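Local coordinates for protein putative protease (Parabacteroides distasonis ATCC 8503, PDB 3KD4) that is of unknown function but is probably an exported hydrolase, possibly a protease, at residues A[131-136]-A[200-205]; A[192-197]-A[416-421]; A[309-314]-A[322-327]; A[399-404]-A[421-426]. All blocks are in the same frame, centred on the assembly; numbering follows the deposited sequence. Where two conformers were deposited one is given.

Contact 1: residues A[131-136]-A[200-205]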
# COMPACT_ATOMS: atom_id res chain seq x y z
N ASN A 131 2.75 8.73 -12.22
CA ASN A 131 1.72 8.66 -11.22
C ASN A 131 2.21 9.43 -10.00
O ASN A 131 2.78 8.85 -9.07
CB ASN A 131 1.43 7.21 -10.83
CG ASN A 131 0.40 7.09 -9.73
OD1 ASN A 131 -0.57 7.86 -9.67
ND2 ASN A 131 0.58 6.12 -8.85
N GLU A 132 2.02 10.74 -9.99
CA GLU A 132 2.70 11.56 -9.00
C GLU A 132 1.72 12.14 -8.01
O GLU A 132 0.78 12.83 -8.37
CB GLU A 132 3.47 12.69 -9.68
CG GLU A 132 4.39 13.45 -8.75
CD GLU A 132 5.67 12.69 -8.45
OE1 GLU A 132 5.89 11.62 -9.05
OE2 GLU A 132 6.45 13.18 -7.60
N ARG A 133 1.95 11.86 -6.74
CA ARG A 133 1.21 12.50 -5.66
C ARG A 133 1.61 13.96 -5.54
O ARG A 133 2.80 14.23 -5.44
CB ARG A 133 1.55 11.80 -4.34
CG ARG A 133 0.74 12.27 -3.18
CD ARG A 133 1.20 11.69 -1.84
NE ARG A 133 2.43 12.36 -1.40
CZ ARG A 133 3.63 11.80 -1.36
NH1 ARG A 133 3.81 10.54 -1.71
NH2 ARG A 133 4.66 12.52 -0.96
N LEU A 134 0.65 14.88 -5.51
CA LEU A 134 0.93 16.31 -5.41
C LEU A 134 0.63 16.91 -4.01
O LEU A 134 1.16 17.96 -3.64
CB LEU A 134 0.15 17.05 -6.49
CG LEU A 134 0.40 16.56 -7.93
CD1 LEU A 134 -0.38 17.41 -8.93
CD2 LEU A 134 1.91 16.56 -8.27
N GLN A 135 -0.18 16.20 -3.22
CA GLN A 135 -0.42 16.58 -1.84
C GLN A 135 0.70 16.10 -0.97
O GLN A 135 1.19 14.99 -1.14
CB GLN A 135 -1.75 15.98 -1.34
CG GLN A 135 -2.19 16.46 0.01
CD GLN A 135 -3.62 16.08 0.33
OE1 GLN A 135 -4.02 14.95 0.11
NE2 GLN A 135 -4.40 17.03 0.82
N GLU A 136 1.10 16.94 -0.01
CA GLU A 136 2.13 16.57 0.97
C GLU A 136 1.57 16.61 2.40
O GLU A 136 0.41 16.94 2.62
CB GLU A 136 3.32 17.53 0.87
CG GLU A 136 3.90 17.67 -0.51
CD GLU A 136 4.55 16.40 -1.05
OE1 GLU A 136 4.83 15.44 -0.29
OE2 GLU A 136 4.79 16.38 -2.26
N SER A 200 -7.19 13.61 -3.22
CA SER A 200 -5.80 13.95 -3.00
C SER A 200 -5.12 14.07 -4.37
O SER A 200 -4.97 13.08 -5.08
CB SER A 200 -5.17 12.86 -2.17
OG SER A 200 -3.79 13.05 -2.10
N PRO A 201 -4.69 15.29 -4.74
CA PRO A 201 -4.33 15.51 -6.15
C PRO A 201 -3.18 14.63 -6.62
O PRO A 201 -2.17 14.50 -5.92
CB PRO A 201 -4.00 17.01 -6.24
CG PRO A 201 -4.28 17.58 -4.94
CD PRO A 201 -4.72 16.54 -3.97
N HIS A 202 -3.37 13.97 -7.75
CA HIS A 202 -2.38 13.12 -8.35
C HIS A 202 -2.37 13.38 -9.85
O HIS A 202 -3.45 13.43 -10.48
CB HIS A 202 -2.74 11.64 -8.21
CG HIS A 202 -2.29 11.00 -6.95
ND1 HIS A 202 -2.93 11.22 -5.75
CD2 HIS A 202 -1.33 10.06 -6.71
CE1 HIS A 202 -2.35 10.48 -4.81
NE2 HIS A 202 -1.38 9.78 -5.37
N LEU A 203 -1.18 13.46 -10.43
CA LEU A 203 -1.03 13.55 -11.88
C LEU A 203 -0.72 12.14 -12.39
O LEU A 203 0.24 11.50 -11.92
CB LEU A 203 0.10 14.52 -12.24
CG LEU A 203 0.45 14.66 -13.72
CD1 LEU A 203 -0.77 15.30 -14.46
CD2 LEU A 203 1.74 15.45 -13.91
N VAL A 204 -1.53 11.66 -13.33
CA VAL A 204 -1.33 10.36 -13.97
C VAL A 204 -1.27 10.58 -15.46
O VAL A 204 -2.11 11.28 -16.03
CB VAL A 204 -2.45 9.37 -13.59
CG1 VAL A 204 -2.25 7.96 -14.26
CG2 VAL A 204 -2.57 9.30 -12.06
N ALA A 205 -0.25 10.00 -16.09
CA ALA A 205 -0.01 10.23 -17.50
C ALA A 205 0.83 9.12 -18.08
O ALA A 205 1.65 8.47 -17.38
CB ALA A 205 0.69 11.63 -17.75
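With its CG beside the backbone N (chi1 -87°), His202 lays its ring across the strand opposite, while Gln135, CG anti to its own N (chi1 -172°), runs extended to Ser200. One face of the imidazole takes CA of Arg133, a CH-pi contact 3.8 Å from the ring centroid, and the CB and CG of Arg133 continue past NE2 and CE1. The ring is fixed in rotation by His202 ND1, which donates in the ring plane to Ser200 O at 2.8 Å. Strands 131-133 and 202-205 are antiparallel neighbours in a three-stranded sheet: Glu132 N meets Leu203 O at 2.7 Å, and Leu203 N returns a bond to Glu132 O. Beyond the strand end, Leu134 N still reaches Pro201 O at 2.9 Å, and the hydroxyl of Ser200 donates to Gln135 OE1, also at 2.9 Å. Leu203, on the face away from His202, and Leu134, just past the strand end, both touch Val145 of strand 140-150. On Leu203's face Glu132 OE2 makes a salt bridge with Lys13. Arg133, bent at chi3, reaches forward along its own segment, NE to Gln135 O and NH2 to Glu136 OE1 in a salt bridge. Arg133 and His202 are thus held locally, His202 ND1 committed as a donor.

Contact 2: residues A[192-197]-A[416-421]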
# COMPACT_ATOMS: atom_id res chain seq x y z
N PHE A 192 -6.55 5.33 9.31
CA PHE A 192 -7.62 4.57 8.63
C PHE A 192 -8.39 5.34 7.55
O PHE A 192 -9.56 5.05 7.27
CB PHE A 192 -8.58 3.99 9.67
CG PHE A 192 -7.88 3.39 10.84
CD1 PHE A 192 -7.03 2.30 10.66
CD2 PHE A 192 -8.04 3.90 12.10
CE1 PHE A 192 -6.36 1.75 11.75
CE2 PHE A 192 -7.39 3.35 13.16
CZ PHE A 192 -6.55 2.27 12.99
N GLN A 193 -7.72 6.29 6.91
CA GLN A 193 -8.24 6.88 5.71
C GLN A 193 -8.15 5.85 4.57
O GLN A 193 -7.37 4.90 4.66
CB GLN A 193 -7.42 8.12 5.33
CG GLN A 193 -7.56 9.24 6.36
CD GLN A 193 -6.72 10.45 5.97
OE1 GLN A 193 -7.05 11.15 5.03
NE2 GLN A 193 -5.64 10.69 6.70
N PRO A 194 -8.92 6.04 3.51
CA PRO A 194 -8.87 5.10 2.42
C PRO A 194 -7.46 4.98 1.84
O PRO A 194 -6.72 5.97 1.76
CB PRO A 194 -9.83 5.69 1.38
CG PRO A 194 -10.64 6.64 2.09
CD PRO A 194 -9.87 7.14 3.24
N LYS A 195 -7.10 3.77 1.47
CA LYS A 195 -5.83 3.51 0.86
C LYS A 195 -5.61 4.43 -0.34
O LYS A 195 -4.52 4.99 -0.52
CB LYS A 195 -5.75 2.05 0.42
CG LYS A 195 -4.44 1.69 -0.26
CD LYS A 195 -4.40 0.19 -0.58
CE LYS A 195 -3.07 -0.20 -1.24
NZ LYS A 195 -2.97 -1.69 -1.27
N ASN A 196 -6.64 4.62 -1.14
CA ASN A 196 -6.59 5.59 -2.23
C ASN A 196 -7.54 6.75 -1.96
O ASN A 196 -8.76 6.61 -1.99
CB ASN A 196 -6.88 4.87 -3.54
CG ASN A 196 -5.87 3.76 -3.80
OD1 ASN A 196 -4.65 4.03 -3.80
ND2 ASN A 196 -6.34 2.53 -3.93
N ARG A 197 -6.96 7.91 -1.64
CA ARG A 197 -7.76 9.08 -1.30
C ARG A 197 -8.12 9.83 -2.59
O ARG A 197 -7.23 10.32 -3.27
CB ARG A 197 -6.99 9.97 -0.35
CG ARG A 197 -6.52 9.24 0.89
CD ARG A 197 -5.36 9.92 1.57
NE ARG A 197 -4.78 9.02 2.57
CZ ARG A 197 -3.96 9.39 3.56
NH1 ARG A 197 -3.58 10.66 3.72
NH2 ARG A 197 -3.52 8.46 4.42
N LEU A 416 -13.08 10.06 5.25
CA LEU A 416 -13.57 8.71 5.11
C LEU A 416 -12.79 7.79 5.97
O LEU A 416 -11.58 7.95 6.12
CB LEU A 416 -13.49 8.22 3.68
CG LEU A 416 -14.45 8.87 2.68
CD1 LEU A 416 -14.19 8.25 1.29
CD2 LEU A 416 -15.91 8.69 3.10
N PHE A 417 -13.51 6.81 6.51
CA PHE A 417 -12.98 5.77 7.36
C PHE A 417 -13.04 4.45 6.60
O PHE A 417 -14.09 4.11 6.07
CB PHE A 417 -13.86 5.71 8.60
CG PHE A 417 -13.43 4.71 9.60
CD1 PHE A 417 -12.20 4.82 10.20
CD2 PHE A 417 -14.24 3.66 9.95
CE1 PHE A 417 -11.78 3.89 11.14
CE2 PHE A 417 -13.83 2.71 10.92
CZ PHE A 417 -12.59 2.84 11.49
N GLU A 418 -11.94 3.72 6.53
CA GLU A 418 -11.88 2.47 5.73
C GLU A 418 -11.35 1.32 6.51
O GLU A 418 -10.32 1.45 7.17
CB GLU A 418 -10.98 2.69 4.48
CG GLU A 418 -11.00 1.54 3.45
CD GLU A 418 -10.19 1.88 2.23
OE1 GLU A 418 -10.78 2.40 1.28
OE2 GLU A 418 -8.96 1.67 2.24
N LEU A 419 -12.02 0.18 6.43
CA LEU A 419 -11.59 -1.03 7.09
C LEU A 419 -10.71 -1.85 6.14
O LEU A 419 -10.89 -1.79 4.93
CB LEU A 419 -12.80 -1.87 7.46
CG LEU A 419 -13.91 -1.22 8.28
CD1 LEU A 419 -14.94 -2.31 8.56
CD2 LEU A 419 -13.35 -0.64 9.58
N PRO A 420 -9.77 -2.64 6.69
CA PRO A 420 -8.92 -3.47 5.83
C PRO A 420 -9.73 -4.49 5.01
O PRO A 420 -9.38 -4.78 3.87
CB PRO A 420 -8.00 -4.18 6.82
CG PRO A 420 -8.09 -3.45 8.08
CD PRO A 420 -9.41 -2.77 8.11
N SER A 421 -10.83 -4.99 5.59
CA SER A 421 -11.70 -5.97 4.93
C SER A 421 -13.05 -5.99 5.62
O SER A 421 -13.19 -5.47 6.72
CB SER A 421 -11.12 -7.38 5.01
OG SER A 421 -11.24 -7.93 6.33
O HOH W 1 -9.14 2.83 -0.83
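Phe192 starts the contact by lending its carbonyl O to the backbone N of Glu418, a 2.8 Å bond that docks an irregular loop on the short strand 417-418 of a two-stranded antiparallel sheet. The CB of Phe192 meets Phe417 CE1 at 3.5 Å, the two side chains lying side by side and pointing the same way; the Phe417 ring also stacks edge-to-face with Tyr484 of helix 481-495. Next, CA of Gln193 directs its hydrogen at Leu416 O in an almost straight contact (176° at the hydrogen). Pro194 follows, its CG packed on Leu416 CB at 3.6 Å, at about a right angle to that side chain, and its CB against Glu418 OE1. At Lys195 the backbone N binds Glu418 OE2 at 2.9 Å from above the carboxylate plane. Glu418 gets there fully extended, CG anti to its N (chi1 -171°), and its carboxylate is also held by Arg349 in a salt bridge and by Gln478. An alanine in place of Glu418 would probably leave Lys195 N and the Arg349 charge without their mate and open a gap beside Pro194. Finally, Asn196 N donates to a water, which in turn donates to Glu418 OE1 at 2.7 Å.

Contact 3: residues A[309-314]-A[322-327]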
# COMPACT_ATOMS: atom_id res chain seq x y z
N ALA A 309 -2.64 -6.97 -12.64
CA ALA A 309 -2.27 -5.68 -12.11
C ALA A 309 -3.47 -5.09 -11.35
O ALA A 309 -4.61 -5.18 -11.81
CB ALA A 309 -1.84 -4.74 -13.24
N VAL A 310 -3.20 -4.50 -10.19
CA VAL A 310 -4.22 -3.87 -9.37
C VAL A 310 -3.98 -2.37 -9.34
O VAL A 310 -2.88 -1.90 -8.97
CB VAL A 310 -4.18 -4.42 -7.90
CG1 VAL A 310 -5.35 -3.87 -7.04
CG2 VAL A 310 -4.18 -5.98 -7.91
N TYR A 311 -4.99 -1.62 -9.78
CA TYR A 311 -4.99 -0.18 -9.81
C TYR A 311 -5.98 0.37 -8.80
O TYR A 311 -6.97 -0.30 -8.47
CB TYR A 311 -5.50 0.33 -11.16
CG TYR A 311 -4.67 -0.02 -12.35
CD1 TYR A 311 -4.88 -1.20 -13.06
CD2 TYR A 311 -3.68 0.83 -12.78
CE1 TYR A 311 -4.12 -1.48 -14.21
CE2 TYR A 311 -2.94 0.55 -13.88
CZ TYR A 311 -3.15 -0.60 -14.59
OH TYR A 311 -2.34 -0.83 -15.66
N PRO A 312 -5.78 1.63 -8.38
CA PRO A 312 -6.82 2.32 -7.63
C PRO A 312 -8.11 2.34 -8.40
O PRO A 312 -8.12 2.42 -9.64
CB PRO A 312 -6.27 3.74 -7.46
CG PRO A 312 -4.80 3.62 -7.64
CD PRO A 312 -4.56 2.44 -8.57
N GLY A 313 -9.20 2.28 -7.66
CA GLY A 313 -10.48 2.10 -8.27
C GLY A 313 -11.03 3.31 -8.98
O GLY A 313 -11.91 3.16 -9.82
N HIS A 314 -10.55 4.50 -8.72
CA HIS A 314 -11.09 5.72 -9.31
C HIS A 314 -10.39 6.10 -10.64
O HIS A 314 -10.72 7.08 -11.24
CB HIS A 314 -10.94 6.87 -8.30
CG HIS A 314 -9.52 7.18 -7.91
ND1 HIS A 314 -8.90 6.63 -6.81
CD2 HIS A 314 -8.61 8.01 -8.48
CE1 HIS A 314 -7.67 7.10 -6.72
NE2 HIS A 314 -7.46 7.93 -7.73
N LEU A 322 2.05 1.87 -16.23
CA LEU A 322 2.40 0.92 -15.17
C LEU A 322 2.64 1.60 -13.82
O LEU A 322 2.54 0.96 -12.77
CB LEU A 322 3.62 0.12 -15.63
CG LEU A 322 3.49 -0.66 -16.97
CD1 LEU A 322 4.80 -1.46 -17.24
CD2 LEU A 322 2.25 -1.58 -17.06
N ALA A 323 2.94 2.90 -13.83
CA ALA A 323 3.25 3.64 -12.61
C ALA A 323 2.07 3.71 -11.66
O ALA A 323 2.26 3.76 -10.47
CB ALA A 323 3.83 5.09 -12.92
N ALA A 324 0.85 3.65 -12.19
CA ALA A 324 -0.35 3.64 -11.38
C ALA A 324 -0.65 2.25 -10.74
O ALA A 324 -1.57 2.15 -9.93
CB ALA A 324 -1.54 4.11 -12.23
N ILE A 325 0.09 1.18 -11.09
CA ILE A 325 -0.16 -0.15 -10.52
C ILE A 325 0.26 -0.13 -9.04
O ILE A 325 1.37 0.30 -8.73
CB ILE A 325 0.56 -1.24 -11.28
CG1 ILE A 325 0.03 -1.33 -12.72
CG2 ILE A 325 0.43 -2.64 -10.56
CD1 ILE A 325 0.83 -2.28 -13.64
N GLN A 326 -0.62 -0.59 -8.14
CA GLN A 326 -0.33 -0.64 -6.71
C GLN A 326 0.05 -2.00 -6.21
O GLN A 326 0.81 -2.08 -5.27
CB GLN A 326 -1.49 -0.03 -5.85
CG GLN A 326 -2.85 -0.68 -5.99
CD GLN A 326 -3.93 -0.07 -5.03
OE1 GLN A 326 -4.06 1.16 -4.93
NE2 GLN A 326 -4.72 -0.96 -4.34
N THR A 327 -0.47 -3.08 -6.79
CA THR A 327 -0.18 -4.43 -6.36
C THR A 327 -0.22 -5.38 -7.57
O THR A 327 -0.89 -5.07 -8.54
CB THR A 327 -1.26 -4.91 -5.35
OG1 THR A 327 -1.48 -3.89 -4.37
CG2 THR A 327 -0.86 -6.20 -4.64
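Val310 O is gripped by two successive backbone N-H groups: Gln326 N at 2.7 Å, the donor nearly in line with the carbonyl, and Thr327 N in a weak bond at 3.5 Å. Two residues facing one is a classic beta bulge, formed where strand 327-334 begins to pair antiparallel with strand 305-312. Val310 N completes the pair by donating to Thr327 O at 2.9 Å, and the CB atoms of Val310 and Thr327 meet on the same face. Just before the bulge, a type I turn from Leu322 to Ile325 swings the chain round to present Ala324 and Ile325 to Tyr311. Ala324 CB lies in plane at the edge of the tyrosine ring, and Ile325 CG1 comes within 3.7 Å of Tyr311 CE2. Ile325 extends further, CD1 to Ala309 CB at 3.7 Å; on this side Leu215 of helix 211-222 packs on both Ala309 and Tyr311. Gln326 takes the less common rotamer, CG between its own N and carbonyl carbon (chi1 59°), which carries CG to 3.2 Å from Val310 O. From there the extended chain slides past Pro312 in the opposite direction, and Gln326 OE1, bonded by Asn196 ND2, lies 3.7 Å from Pro312 CG.

Contact 4: residues A[399-404]-A[421-426]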
# COMPACT_ATOMS: atom_id res chain seq x y z
N ALA A 399 -5.91 -12.46 15.91
CA ALA A 399 -6.29 -12.36 14.51
C ALA A 399 -7.56 -11.53 14.35
O ALA A 399 -8.41 -11.49 15.24
CB ALA A 399 -6.51 -13.76 13.94
N GLY A 400 -7.68 -10.85 13.22
CA GLY A 400 -8.89 -10.12 12.91
C GLY A 400 -8.87 -8.70 13.44
O GLY A 400 -7.82 -8.04 13.45
N ILE A 401 -10.05 -8.21 13.85
CA ILE A 401 -10.23 -6.82 14.20
C ILE A 401 -9.28 -6.43 15.32
O ILE A 401 -8.83 -5.30 15.37
CB ILE A 401 -11.68 -6.48 14.63
CG1 ILE A 401 -12.64 -6.67 13.49
CG2 ILE A 401 -11.79 -5.04 15.01
CD1 ILE A 401 -14.10 -6.64 13.95
N ASP A 402 -8.99 -7.38 16.21
CA ASP A 402 -8.09 -7.09 17.34
C ASP A 402 -6.67 -6.73 16.91
O ASP A 402 -5.95 -6.14 17.70
CB ASP A 402 -8.07 -8.21 18.36
CG ASP A 402 -9.41 -8.37 19.08
OD1 ASP A 402 -9.85 -7.42 19.78
OD2 ASP A 402 -10.02 -9.46 18.96
N SER A 403 -6.28 -7.06 15.68
CA SER A 403 -4.99 -6.67 15.16
C SER A 403 -5.03 -5.35 14.33
O SER A 403 -4.00 -4.88 13.87
CB SER A 403 -4.42 -7.81 14.29
OG SER A 403 -5.16 -7.95 13.07
N TRP A 404 -6.22 -4.76 14.16
CA TRP A 404 -6.37 -3.60 13.28
C TRP A 404 -5.91 -2.27 13.89
O TRP A 404 -5.88 -1.25 13.20
CB TRP A 404 -7.81 -3.45 12.81
CG TRP A 404 -8.27 -4.49 11.88
CD1 TRP A 404 -7.54 -5.51 11.32
CD2 TRP A 404 -9.56 -4.55 11.29
NE1 TRP A 404 -8.32 -6.23 10.46
CE2 TRP A 404 -9.56 -5.65 10.41
CE3 TRP A 404 -10.71 -3.79 11.43
CZ2 TRP A 404 -10.69 -6.00 9.67
CZ3 TRP A 404 -11.83 -4.14 10.70
CH2 TRP A 404 -11.81 -5.23 9.83
N SER A 421 -10.83 -4.99 5.59
CA SER A 421 -11.70 -5.97 4.93
C SER A 421 -13.05 -5.99 5.62
O SER A 421 -13.19 -5.47 6.72
CB SER A 421 -11.12 -7.38 5.01
OG SER A 421 -11.24 -7.93 6.33
N LEU A 422 -14.02 -6.62 4.99
CA LEU A 422 -15.21 -7.03 5.72
C LEU A 422 -14.77 -8.19 6.62
O LEU A 422 -13.74 -8.84 6.35
CB LEU A 422 -16.33 -7.47 4.80
CG LEU A 422 -16.76 -6.42 3.78
CD1 LEU A 422 -17.93 -6.98 2.95
CD2 LEU A 422 -17.12 -5.11 4.44
N ILE A 423 -15.52 -8.44 7.69
CA ILE A 423 -15.10 -9.46 8.61
C ILE A 423 -16.30 -10.02 9.37
O ILE A 423 -17.34 -9.32 9.58
CB ILE A 423 -14.04 -8.89 9.60
CG1 ILE A 423 -13.26 -10.03 10.27
CG2 ILE A 423 -14.71 -7.93 10.62
CD1 ILE A 423 -11.79 -9.77 10.46
N ARG A 424 -16.14 -11.28 9.75
CA ARG A 424 -17.07 -11.97 10.63
C ARG A 424 -16.26 -12.79 11.60
O ARG A 424 -15.44 -13.64 11.18
CB ARG A 424 -17.98 -12.90 9.85
CG ARG A 424 -18.77 -12.25 8.73
CD ARG A 424 -19.51 -13.30 7.90
NE ARG A 424 -20.83 -13.68 8.41
CZ ARG A 424 -21.04 -14.66 9.27
NH1 ARG A 424 -20.00 -15.34 9.74
NH2 ARG A 424 -22.27 -14.96 9.67
N GLU A 425 -16.46 -12.55 12.89
CA GLU A 425 -15.70 -13.28 13.91
C GLU A 425 -16.61 -13.90 14.96
O GLU A 425 -17.60 -13.30 15.37
CB GLU A 425 -14.68 -12.39 14.61
CG GLU A 425 -13.99 -11.43 13.72
CD GLU A 425 -12.77 -10.80 14.34
OE1 GLU A 425 -12.43 -11.10 15.51
OE2 GLU A 425 -12.14 -9.99 13.62
N GLU A 426 -16.25 -15.11 15.38
CA GLU A 426 -16.90 -15.75 16.51
C GLU A 426 -15.84 -16.30 17.44
O GLU A 426 -14.95 -17.05 17.00
CB GLU A 426 -17.80 -16.87 16.05
CG GLU A 426 -18.38 -17.65 17.21
CD GLU A 426 -19.14 -18.87 16.74
OE1 GLU A 426 -18.51 -19.76 16.11
OE2 GLU A 426 -20.36 -18.92 16.97
O HOH W 2 -10.26 -10.05 16.29
O HOH W 3 -8.83 -8.22 7.68
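The indole of Trp404 points its six-membered ring at the other segment: CH2 comes to 3.4 Å from Ser421 O and CZ2 to 4.0 Å from Ile423 CD1, both approaching obliquely. One face of the ring rests on its own turn, on Gly400 C and Ile401 CA, toward the rim. Ser421 O is buried here with no hydrogen-bonding partner in the model, whereas Ser421 OG donates to Leu422 O. The turn is a short 3-10 segment, 401-403, laid against the start of strand 423-433 in a mixed five-stranded sheet. Ile401 CD1 packs on Ile423 CG2 at 3.6 Å, and Ile401 also touches Ile472 and Leu474 of strand 465-474. Glu425, with CG beside its N (chi1 -39°) and the chain extended beyond, brings its carboxylate to the start of the turn. There OE2 accepts from Ile401 N at 2.8 Å through its syn lone pair. Replacing Glu425 by an alanine would probably leave Ile401 N without this acceptor and the turn less firmly tied to the strand. Gly400 CA lies 3.3 Å from Glu425 OE2; a CB on it would collide with that oxygen and, at these backbone angles, also jam against Ala399 O. Asp402 N donates to a water at 3.0 Å.

How the contacts relate
Contacts 1, 2 and 4 follow one another across the molecule, with contact 3 to the side. Contact 1 lies in the three-stranded sheet packed on strands 140-150 and 174-184; the centres of contacts 1 and 2 are about 18 Å apart. Along the chain contact 1 closes before contact 3 opens, contact 4 comes after contact 3, and contact 2 crosses both 1 and 4. Contact 3, in a separate five-stranded sheet, is nested inside the loop that contact 2 closes, meeting it through Asn196 and Gln326; Asn131 ND2 of contact 1 bonds weakly to its Ala323 O. Contacts 2 and 4 share Ser421, and Trp404 packs on Pro420. The centres of contacts 1 and 4 are about 32 Å apart. Contact 2, its segments 219 residues apart, ties the loop after strand 174-184 to strand 417-418.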